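Local coordinates for DUTPase (Staphylococcus phage 11, PDB 4GV8), which probably hydrolyses dUTP to dUMP and pyrophosphate, working as a homotrimeric jelly-roll enzyme with nucleotide sites at its subunit interfaces, at residues A82-H85 and G86-I90; L61-S65 and G66-K70; V7-S11 and E12-M16. All blocks are in the same frame, centred on the assembly; numbering follows the deposited sequence.

Contact 1 of 3, residues A82-H85 and G86-I90; sequences AGYH and GNLGI. With DUP (2'-deoxyuridine 5'-alpha,beta-imido-triphosphate), chain J.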
loop_
_atom_site.group_PDB
_atom_site.type_symbol
_atom_site.label_atom_id
_atom_site.label_comp_id
_atom_site.label_asym_id
_atom_site.label_seq_id
_atom_site.Cartn_x
_atom_site.Cartn_y
_atom_site.Cartn_z
ATOM N N ALA B 82 12.256 -2.740 14.220
ATOM C CA ALA B 82 13.341 -3.478 14.910
ATOM C C ALA B 82 13.055 -3.743 16.404
ATOM O O ALA B 82 13.258 -4.878 16.926
ATOM C CB ALA B 82 14.690 -2.757 14.709
ATOM N N GLY B 83 12.496 -2.798 17.139
ATOM C CA GLY B 83 12.251 -3.207 18.588
ATOM C C GLY B 83 10.996 -4.054 18.939
ATOM O O GLY B 83 10.703 -4.310 20.114
ATOM N N TYR B 84 10.237 -4.500 17.946
ATOM C CA TYR B 84 8.918 -5.050 18.223
ATOM C C TYR B 84 8.933 -6.561 18.353
ATOM O O TYR B 84 9.187 -7.283 17.370
ATOM C CB TYR B 84 7.970 -4.642 17.101
ATOM C CG TYR B 84 6.592 -5.030 17.352
ATOM C CD1 TYR B 84 5.768 -4.267 18.205
ATOM C CD2 TYR B 84 6.069 -6.174 16.764
ATOM C CE1 TYR B 84 4.444 -4.653 18.440
ATOM C CE2 TYR B 84 4.759 -6.559 17.000
ATOM C CZ TYR B 84 3.946 -5.808 17.817
ATOM O OH TYR B 84 2.637 -6.234 17.991
ATOM N N HIS B 85 8.611 -7.040 19.560
ATOM C CA HIS B 85 8.591 -8.491 19.852
ATOM C C HIS B 85 7.202 -9.022 20.179
ATOM O O HIS B 85 7.056 -10.110 20.735
ATOM C CB HIS B 85 9.588 -8.824 20.963
ATOM C CG HIS B 85 11.036 -8.494 20.611
ATOM N ND1 HIS B 85 11.976 -8.253 21.553
ATOM C CD2 HIS B 85 11.686 -8.397 19.385
ATOM C CE1 HIS B 85 13.152 -8.007 20.966
ATOM N NE2 HIS B 85 12.983 -8.087 19.643
ATOM N N GLY B 86 6.169 -8.270 19.810
ATOM C CA GLY B 86 4.802 -8.715 19.922
ATOM C C GLY B 86 4.313 -9.565 18.747
ATOM O O GLY B 86 5.040 -9.858 17.769
ATOM N N ASN B 87 3.037 -9.918 18.871
ATOM C CA ASN B 87 2.255 -10.692 17.891
ATOM C C ASN B 87 2.120 -9.772 16.655
ATOM O O ASN B 87 1.712 -8.594 16.739
ATOM C CB ASN B 87 0.898 -11.038 18.548
ATOM C CG ASN B 87 0.186 -12.230 17.928
ATOM O OD1 ASN B 87 0.332 -12.529 16.761
ATOM N ND2 ASN B 87 -0.659 -12.899 18.744
ATOM N N LEU B 88 2.553 -10.302 15.526
ATOM C CA LEU B 88 2.408 -9.642 14.247
ATOM C C LEU B 88 0.928 -9.792 13.895
ATOM O O LEU B 88 0.388 -10.929 13.808
ATOM C CB LEU B 88 3.326 -10.288 13.197
ATOM C CG LEU B 88 4.889 -10.212 13.287
ATOM C CD1 LEU B 88 5.514 -10.833 12.014
ATOM C CD2 LEU B 88 5.362 -8.785 13.534
ATOM N N GLY B 89 0.264 -8.639 13.763
ATOM C CA GLY B 89 -1.113 -8.583 13.292
ATOM C C GLY B 89 -1.230 -8.141 11.817
ATOM O O GLY B 89 -0.589 -7.158 11.376
ATOM N N ILE B 90 -2.056 -8.887 11.061
ATOM C CA ILE B 90 -2.394 -8.585 9.671
ATOM C C ILE B 90 -3.669 -7.680 9.588
ATOM O O ILE B 90 -4.788 -8.105 9.920
ATOM C CB ILE B 90 -2.610 -9.884 8.865
ATOM C CG1 ILE B 90 -1.292 -10.704 8.748
ATOM C CG2 ILE B 90 -3.143 -9.568 7.456
ATOM C CD1 ILE B 90 -1.441 -12.160 8.271
HETATM O O4 DUP J . 0.175 -4.159 10.083
HETATM C C4 DUP J . 0.892 -4.070 11.234
HETATM C C5 DUP J . 1.563 -2.908 11.576
HETATM C C6 DUP J . 2.288 -2.857 12.716
HETATM N N3 DUP J . 1.055 -5.132 12.039
HETATM C C2 DUP J . 1.726 -5.042 13.212
HETATM O O2 DUP J . 1.744 -6.122 13.999
HETATM N N1 DUP J . 2.356 -3.904 13.564
HETATM C "C1'" DUP J . 3.132 -3.787 14.805
HETATM C "C2'" DUP J . 4.639 -3.826 14.530
HETATM C "C3'" DUP J . 5.080 -2.370 14.676
HETATM O "O3'" DUP J . 6.452 -2.277 15.052
HETATM O "O4'" DUP J . 2.876 -2.507 15.457
HETATM C "C4'" DUP J . 4.096 -1.764 15.677
HETATM C "C5'" DUP J . 3.891 -0.258 15.517
HETATM O "O5'" DUP J . 3.577 0.138 14.157
HETATM P PA DUP J . 3.040 1.607 13.873
HETATM O O1A DUP J . 4.151 2.512 14.325
HETATM O O2A DUP J . 2.653 1.477 12.360
HETATM N N3A DUP J . 1.614 1.871 14.766
HETATM P PB DUP J . 1.358 3.264 15.712
HETATM O O1B DUP J . 2.342 4.356 15.308
HETATM O O2B DUP J . -0.138 3.578 15.581
HETATM O O3B DUP J . 1.704 2.654 17.217
HETATM P PG DUP J . 2.983 3.017 18.163
HETATM O O2G DUP J . 2.509 4.196 18.966
HETATM O O1G DUP J . 4.175 3.319 17.244
HETATM O O3G DUP J . 3.273 1.743 18.924
HETATM O O HOH W 1 7.349 -9.409 16.480
#
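The phenol ring of Tyr84 is sandwiched between the deoxyribose of the bound nucleotide and the backbone of Gly86. On one face, C2' of the sugar sits over the centre of the Tyr84 ring, 3.5 Å above its plane. On the opposite face Gly86 N lies 3.6 Å from the plane of the Tyr84 ring, displaced toward the rim, and at the edge Asn87 O lies in plane. This is the uridine-binding hairpin of the trimeric dUTPases, the connection between strands 73-80 and 89-94, and a tyrosine packed against the face of the deoxyribose is a family hallmark that probably helps to select deoxyribose.

Tyr84 reaches this position because its CG is anti to the backbone N (chi1 -174°), which carries the ring back alongside the chain that follows. Gly86, lacking a side chain, lets the phenol lie close against the backbone. Tyr84 OH donates to Asn87 O over 2.8 Å, approaching from above the carbonyl plane; this bond holds the far end of the ring in place, while the sugar and Gly86 on the two faces limit how the ring can turn. Leu88 adds a looser apolar touch, its CD2 at 4.2 Å from Tyr84 CE2.

A water lies 2.9 Å from Tyr84 O and 2.7 Å from Gly86 O and can donate to both, although it has more acceptors around it than protons to give. His85 turns its CB bond away from 86-90; its NE2 is hydrogen-bonded to Ser52 and its ring meets Phe153 of the second subunit. Asn87 ND2 is held by Asp48. Beyond the turn, where the chain enters its strand, backbone atoms read the base: Gly89 N donates to uracil O2 at 2.9 Å in a nearly straight bond (166°), and uracil N3 donates in return to Gly89 O at 2.7 Å.

Contact 2 of 3, residues L61-S65 and G66-K70; sequences LTSRS and GVSSK. With DUP (2'-deoxyuridine 5'-alpha,beta-imido-triphosphate), chain L.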
loop_
_atom_site.group_PDB
_atom_site.type_symbol
_atom_site.label_atom_id
_atom_site.label_comp_id
_atom_site.label_asym_id
_atom_site.label_seq_id
_atom_site.Cartn_x
_atom_site.Cartn_y
_atom_site.Cartn_z
ATOM N N LEU B 61 5.028 -6.093 6.349
ATOM C CA LEU B 61 4.066 -7.140 6.419
ATOM C C LEU B 61 2.972 -6.798 5.392
ATOM O O LEU B 61 2.192 -5.854 5.564
ATOM C CB LEU B 61 3.517 -7.232 7.862
ATOM C CG LEU B 61 2.451 -8.273 8.163
ATOM C CD1 LEU B 61 3.005 -9.662 7.911
ATOM C CD2 LEU B 61 1.921 -8.078 9.587
ATOM N N THR B 62 2.907 -7.602 4.339
ATOM C CA THR B 62 2.344 -7.155 3.094
ATOM C C THR B 62 1.554 -8.241 2.366
ATOM O O THR B 62 1.627 -9.449 2.662
ATOM C CB THR B 62 3.510 -6.569 2.231
ATOM O OG1 THR B 62 2.961 -5.675 1.242
ATOM C CG2 THR B 62 4.400 -7.652 1.637
ATOM N N SER B 63 0.762 -7.801 1.426
ATOM C CA SER B 63 -0.149 -8.688 0.697
ATOM C C SER B 63 0.606 -9.689 -0.208
ATOM O O SER B 63 1.760 -9.440 -0.619
ATOM C CB SER B 63 -1.075 -7.836 -0.189
ATOM O OG SER B 63 -0.317 -7.222 -1.290
ATOM N N ARG B 64 -0.080 -10.794 -0.520
ATOM C CA ARG B 64 0.290 -11.717 -1.599
ATOM C C ARG B 64 -0.536 -11.353 -2.826
ATOM O O ARG B 64 -1.706 -10.963 -2.702
ATOM C CB ARG B 64 0.047 -13.173 -1.175
ATOM C CG ARG B 64 0.838 -13.559 0.082
ATOM C CD ARG B 64 0.661 -15.040 0.464
ATOM N NE ARG B 64 0.960 -15.883 -0.669
ATOM C CZ ARG B 64 0.279 -16.967 -1.005
ATOM N NH1 ARG B 64 -0.728 -17.364 -0.245
ATOM N NH2 ARG B 64 0.650 -17.682 -2.068
ATOM N N SER B 65 0.063 -11.429 -4.010
ATOM C CA SER B 65 -0.658 -10.984 -5.225
ATOM C C SER B 65 -1.876 -11.851 -5.625
ATOM O O SER B 65 -2.825 -11.338 -6.265
ATOM C CB SER B 65 0.289 -10.879 -6.421
ATOM O OG SER B 65 0.711 -12.158 -6.883
ATOM N N GLY B 66 -1.855 -13.145 -5.257
ATOM C CA GLY B 66 -2.979 -14.024 -5.557
ATOM C C GLY B 66 -4.164 -13.656 -4.668
ATOM O O GLY B 66 -5.274 -13.377 -5.160
ATOM N N VAL B 67 -3.951 -13.598 -3.374
ATOM C CA VAL B 67 -5.049 -13.172 -2.461
ATOM C C VAL B 67 -5.572 -11.790 -2.868
ATOM O O VAL B 67 -6.786 -11.520 -3.029
ATOM C CB VAL B 67 -4.574 -13.096 -1.003
ATOM C CG1 VAL B 67 -5.670 -12.445 -0.138
ATOM C CG2 VAL B 67 -4.179 -14.493 -0.479
ATOM N N SER B 68 -4.621 -10.911 -3.098
ATOM C CA SER B 68 -4.949 -9.501 -3.395
ATOM C C SER B 68 -5.779 -9.314 -4.688
ATOM O O SER B 68 -6.786 -8.593 -4.719
ATOM C CB SER B 68 -3.605 -8.739 -3.468
ATOM O OG SER B 68 -3.799 -7.393 -3.780
ATOM N N SER B 69 -5.315 -9.935 -5.780
ATOM C CA SER B 69 -5.917 -9.777 -7.067
ATOM C C SER B 69 -7.223 -10.517 -7.204
ATOM O O SER B 69 -8.091 -10.107 -7.977
ATOM C CB SER B 69 -4.971 -10.221 -8.192
ATOM O OG SER B 69 -4.584 -11.564 -8.014
ATOM N N LYS B 70 -7.380 -11.571 -6.447
ATOM C CA LYS B 70 -8.481 -12.479 -6.654
ATOM C C LYS B 70 -9.579 -12.295 -5.623
ATOM O O LYS B 70 -10.634 -12.875 -5.759
ATOM C CB LYS B 70 -7.973 -13.933 -6.599
ATOM C CG LYS B 70 -7.138 -14.432 -7.784
ATOM C CD LYS B 70 -6.582 -15.860 -7.453
ATOM C CE LYS B 70 -5.860 -16.576 -8.606
HETATM O O4 DUP L . 1.230 -6.826 -8.494
HETATM C C4 DUP L . 2.034 -7.846 -8.824
HETATM C C5 DUP L . 2.536 -8.709 -7.858
HETATM C C6 DUP L . 3.363 -9.780 -8.234
HETATM N N3 DUP L . 2.365 -8.051 -10.107
HETATM C C2 DUP L . 3.152 -9.125 -10.461
HETATM O O2 DUP L . 3.456 -9.288 -11.780
HETATM N N1 DUP L . 3.633 -9.999 -9.535
HETATM C "C1'" DUP L . 4.467 -11.154 -9.920
HETATM C "C2'" DUP L . 5.905 -10.922 -9.510
HETATM C "C3'" DUP L . 6.091 -11.787 -8.275
HETATM O "O3'" DUP L . 7.451 -12.227 -8.204
HETATM O "O4'" DUP L . 3.961 -12.326 -9.236
HETATM C "C4'" DUP L . 5.025 -12.902 -8.430
HETATM C "C5'" DUP L . 4.460 -13.452 -7.124
HETATM O "O5'" DUP L . 4.157 -12.436 -6.147
HETATM P PA DUP L . 3.545 -12.920 -4.723
HETATM O O1A DUP L . 3.041 -11.644 -4.085
HETATM O O2A DUP L . 4.482 -13.791 -3.953
HETATM N N3A DUP L . 2.194 -13.801 -5.223
HETATM P PB DUP L . 1.619 -15.266 -4.603
HETATM O O1B DUP L . 2.299 -15.460 -3.252
HETATM O O2B DUP L . 0.099 -15.207 -4.601
HETATM O O3B DUP L . 2.160 -16.397 -5.664
HETATM P PG DUP L . 3.565 -17.285 -5.723
HETATM O O2G DUP L . 4.572 -16.782 -4.678
HETATM O O1G DUP L . 2.925 -18.547 -5.304
HETATM O O3G DUP L . 3.939 -17.123 -7.164
#
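Ser65 has its OG tucked between its own backbone N and carbonyl carbon (chi1 71°), which delivers the hydroxyl to the nucleotide, Ser65 OG lying 2.8 Å from the bridging N3A. The Arg64 chain bends at chi3 (53°) and brings its guanidinium edge-on to the beta phosphate, Arg64 NE at 2.9 Å and NH2 at 3.0 Å from O1B. Ser69 has a first torsion like that of Ser65 (chi1 58°), which folds its hydroxyl back toward Ser65 O, but the 2.5 Å between Ser69 OG and Ser65 O is doubtfully short. The secure bond is Ser69 N to Ser65 O, at 2.9 Å.

Strand 57-63 here gives way to helix 65-70, with Arg64 at the N-cap; Arg64 O accepts Ser68 N in the first turn. The Arg-Ser-Gly sequence matches the phosphate-binding motif of the dUTPase family. The helix start offers its backbone too: Ser65 N reaches O1A, and Gly66 N donates to O2B over 2.9 Å. Lys133 O takes Arg64 NH1, while Asp81 and Gly89 of the second subunit hold the same nucleotide.

N3A donates to Ser65 OG; in dUTP an oxygen occupies that bridge, so the serine would probably be the donor there instead.

Contact 3 of 3, residues V7-S11 and E12-M16; sequences VRLLS and ENARM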
loop_
_atom_site.group_PDB
_atom_site.type_symbol
_atom_site.label_atom_id
_atom_site.label_comp_id
_atom_site.label_asym_id
_atom_site.label_seq_id
_atom_site.Cartn_x
_atom_site.Cartn_y
_atom_site.Cartn_z
ATOM N N VAL B 7 12.648 -16.130 15.402
ATOM C CA VAL B 7 11.195 -16.200 15.369
ATOM C C VAL B 7 10.698 -16.939 16.622
ATOM O O VAL B 7 11.189 -18.019 16.954
ATOM C CB VAL B 7 10.707 -16.940 14.091
ATOM C CG1 VAL B 7 9.183 -16.968 14.026
ATOM C CG2 VAL B 7 11.333 -16.336 12.823
ATOM N N ARG B 8 9.719 -16.357 17.314
ATOM C CA ARG B 8 8.969 -17.063 18.376
ATOM C C ARG B 8 7.568 -17.398 17.898
ATOM O O ARG B 8 6.883 -16.515 17.390
ATOM C CB ARG B 8 8.842 -16.202 19.653
ATOM C CG ARG B 8 10.065 -16.224 20.527
ATOM C CD ARG B 8 9.983 -15.323 21.741
ATOM N NE ARG B 8 8.754 -15.508 22.495
ATOM C CZ ARG B 8 7.933 -14.521 22.853
ATOM N NH1 ARG B 8 8.188 -13.222 22.568
ATOM N NH2 ARG B 8 6.844 -14.824 23.504
ATOM N N LEU B 9 7.154 -18.666 18.052
ATOM C CA LEU B 9 5.791 -19.080 17.852
ATOM C C LEU B 9 5.079 -18.898 19.195
ATOM O O LEU B 9 5.596 -19.318 20.233
ATOM C CB LEU B 9 5.745 -20.518 17.311
ATOM C CG LEU B 9 6.513 -20.818 16.007
ATOM C CD1 LEU B 9 6.197 -22.235 15.541
ATOM C CD2 LEU B 9 6.184 -19.824 14.875
ATOM N N LEU B 10 3.932 -18.224 19.201
ATOM C CA LEU B 10 3.285 -17.802 20.489
ATOM C C LEU B 10 2.109 -18.677 20.878
ATOM O O LEU B 10 1.558 -18.565 21.982
ATOM C CB LEU B 10 2.878 -16.317 20.484
ATOM C CG LEU B 10 4.013 -15.326 20.038
ATOM C CD1 LEU B 10 3.451 -13.926 19.681
ATOM C CD2 LEU B 10 5.152 -15.251 21.061
ATOM N N SER B 11 1.722 -19.573 19.987
ATOM C CA SER B 11 0.734 -20.577 20.333
ATOM C C SER B 11 0.902 -21.824 19.486
ATOM O O SER B 11 1.770 -21.890 18.591
ATOM C CB SER B 11 -0.699 -20.023 20.203
ATOM O OG SER B 11 -1.081 -19.902 18.845
ATOM N N GLU B 12 0.048 -22.794 19.817
ATOM C CA GLU B 12 -0.117 -24.028 19.067
ATOM C C GLU B 12 -0.708 -23.784 17.660
ATOM O O GLU B 12 -0.527 -24.624 16.788
ATOM C CB GLU B 12 -0.994 -25.041 19.855
ATOM C CG GLU B 12 -2.461 -24.630 20.095
ATOM C CD GLU B 12 -3.309 -25.705 20.815
ATOM O OE1 GLU B 12 -2.799 -26.769 21.267
ATOM O OE2 GLU B 12 -4.527 -25.467 20.938
ATOM N N ASN B 13 -1.416 -22.656 17.486
ATOM C CA ASN B 13 -2.042 -22.248 16.194
ATOM C C ASN B 13 -1.055 -21.549 15.216
ATOM O O ASN B 13 -1.392 -21.300 14.051
ATOM C CB ASN B 13 -3.244 -21.341 16.487
ATOM C CG ASN B 13 -4.354 -22.061 17.295
ATOM O OD1 ASN B 13 -4.559 -23.261 17.141
ATOM N ND2 ASN B 13 -5.051 -21.323 18.158
ATOM N N ALA B 14 0.154 -21.258 15.705
ATOM C CA ALA B 14 1.196 -20.535 14.941
ATOM C C ALA B 14 1.986 -21.460 14.024
ATOM O O ALA B 14 2.031 -22.667 14.187
ATOM C CB ALA B 14 2.137 -19.786 15.866
ATOM N N ARG B 15 2.607 -20.872 13.024
ATOM C CA ARG B 15 3.361 -21.665 12.092
ATOM C C ARG B 15 4.526 -20.858 11.646
ATOM O O ARG B 15 4.372 -19.663 11.344
ATOM C CB ARG B 15 2.541 -22.008 10.870
ATOM C CG ARG B 15 3.343 -22.860 9.908
ATOM C CD ARG B 15 2.473 -23.341 8.782
ATOM N NE ARG B 15 3.301 -23.892 7.719
ATOM C CZ ARG B 15 2.821 -24.453 6.609
ATOM N NH1 ARG B 15 1.501 -24.554 6.400
ATOM N NH2 ARG B 15 3.670 -24.912 5.698
ATOM N N MET B 16 5.679 -21.514 11.590
ATOM C CA MET B 16 6.899 -20.877 11.136
ATOM C C MET B 16 6.638 -20.239 9.768
ATOM O O MET B 16 6.139 -20.910 8.856
ATOM C CB MET B 16 8.057 -21.917 11.038
ATOM C CG MET B 16 8.817 -22.091 12.336
ATOM S SD MET B 16 9.496 -20.587 13.092
ATOM C CE MET B 16 11.077 -20.464 12.242
HETATM O O HOH W 2 2.555 -23.468 16.695
#
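The sulfur of Met16 fills the hollow between Val7 and Leu9, two residues whose side chains point the same way from one strand. Met16 SD lies 3.8 Å from Val7 CG1 and equally 3.8 Å from Leu9 CD2. Bends at chi2 (-54°) and chi3 (-86°) curl the methionine so that its CE rests against the flank of Val7, while Leu9 crosses it at about a right angle. The leucine fork in turn presses onto the backbone opposite, with Leu9 CD2 at 3.7 Å from Met16 N. Closer to the bend, the small methyl Ala14 CB packs against Leu9 CB, 4.0 Å away.

Strand 4-9 of the jelly-roll ends here, and the chain doubles back through a type I beta turn from Ser11 to Ala14. Val7 pairs in parallel with a strand of the second subunit, and Gln149 of that chain packs on Leu9 and Met16. The turn's own bond is weak, Ala14 N to Ser11 O at 3.4 Å. Inside it sits an ST turn: Asn13 N donates to Ser11 OG over 3.1 Å, and Asp48 also bonds that hydroxyl. A water bridges the two limbs, donating to Ser11 O at 2.6 Å and to Ala14 O at 2.7 Å.

Overall arrangement
Along the chain the order is contact 3, contact 2, contact 1. Contacts 1 and 2 share the seven-stranded antiparallel sheet, on strands 89-94 and 57-63; their centres are about 20 Å apart, yet Leu61 CD2 packs 3.2 Å from Gly89 O. Contact 3 lies at the end of strand 4-9 and in the loop after it, its centre about 13 Å from that of contact 1, with Leu10 CD1 3.9 Å from Asn87 CA. Its nearest atoms stay about 10 Å from contact 2. Residues 64-66 hold a different nucleotide from contact 1, though Leu61 lines contact 1's pocket. Ser65 of the third subunit and Phe164 of the second join there, so a complete site probably requires the trimer.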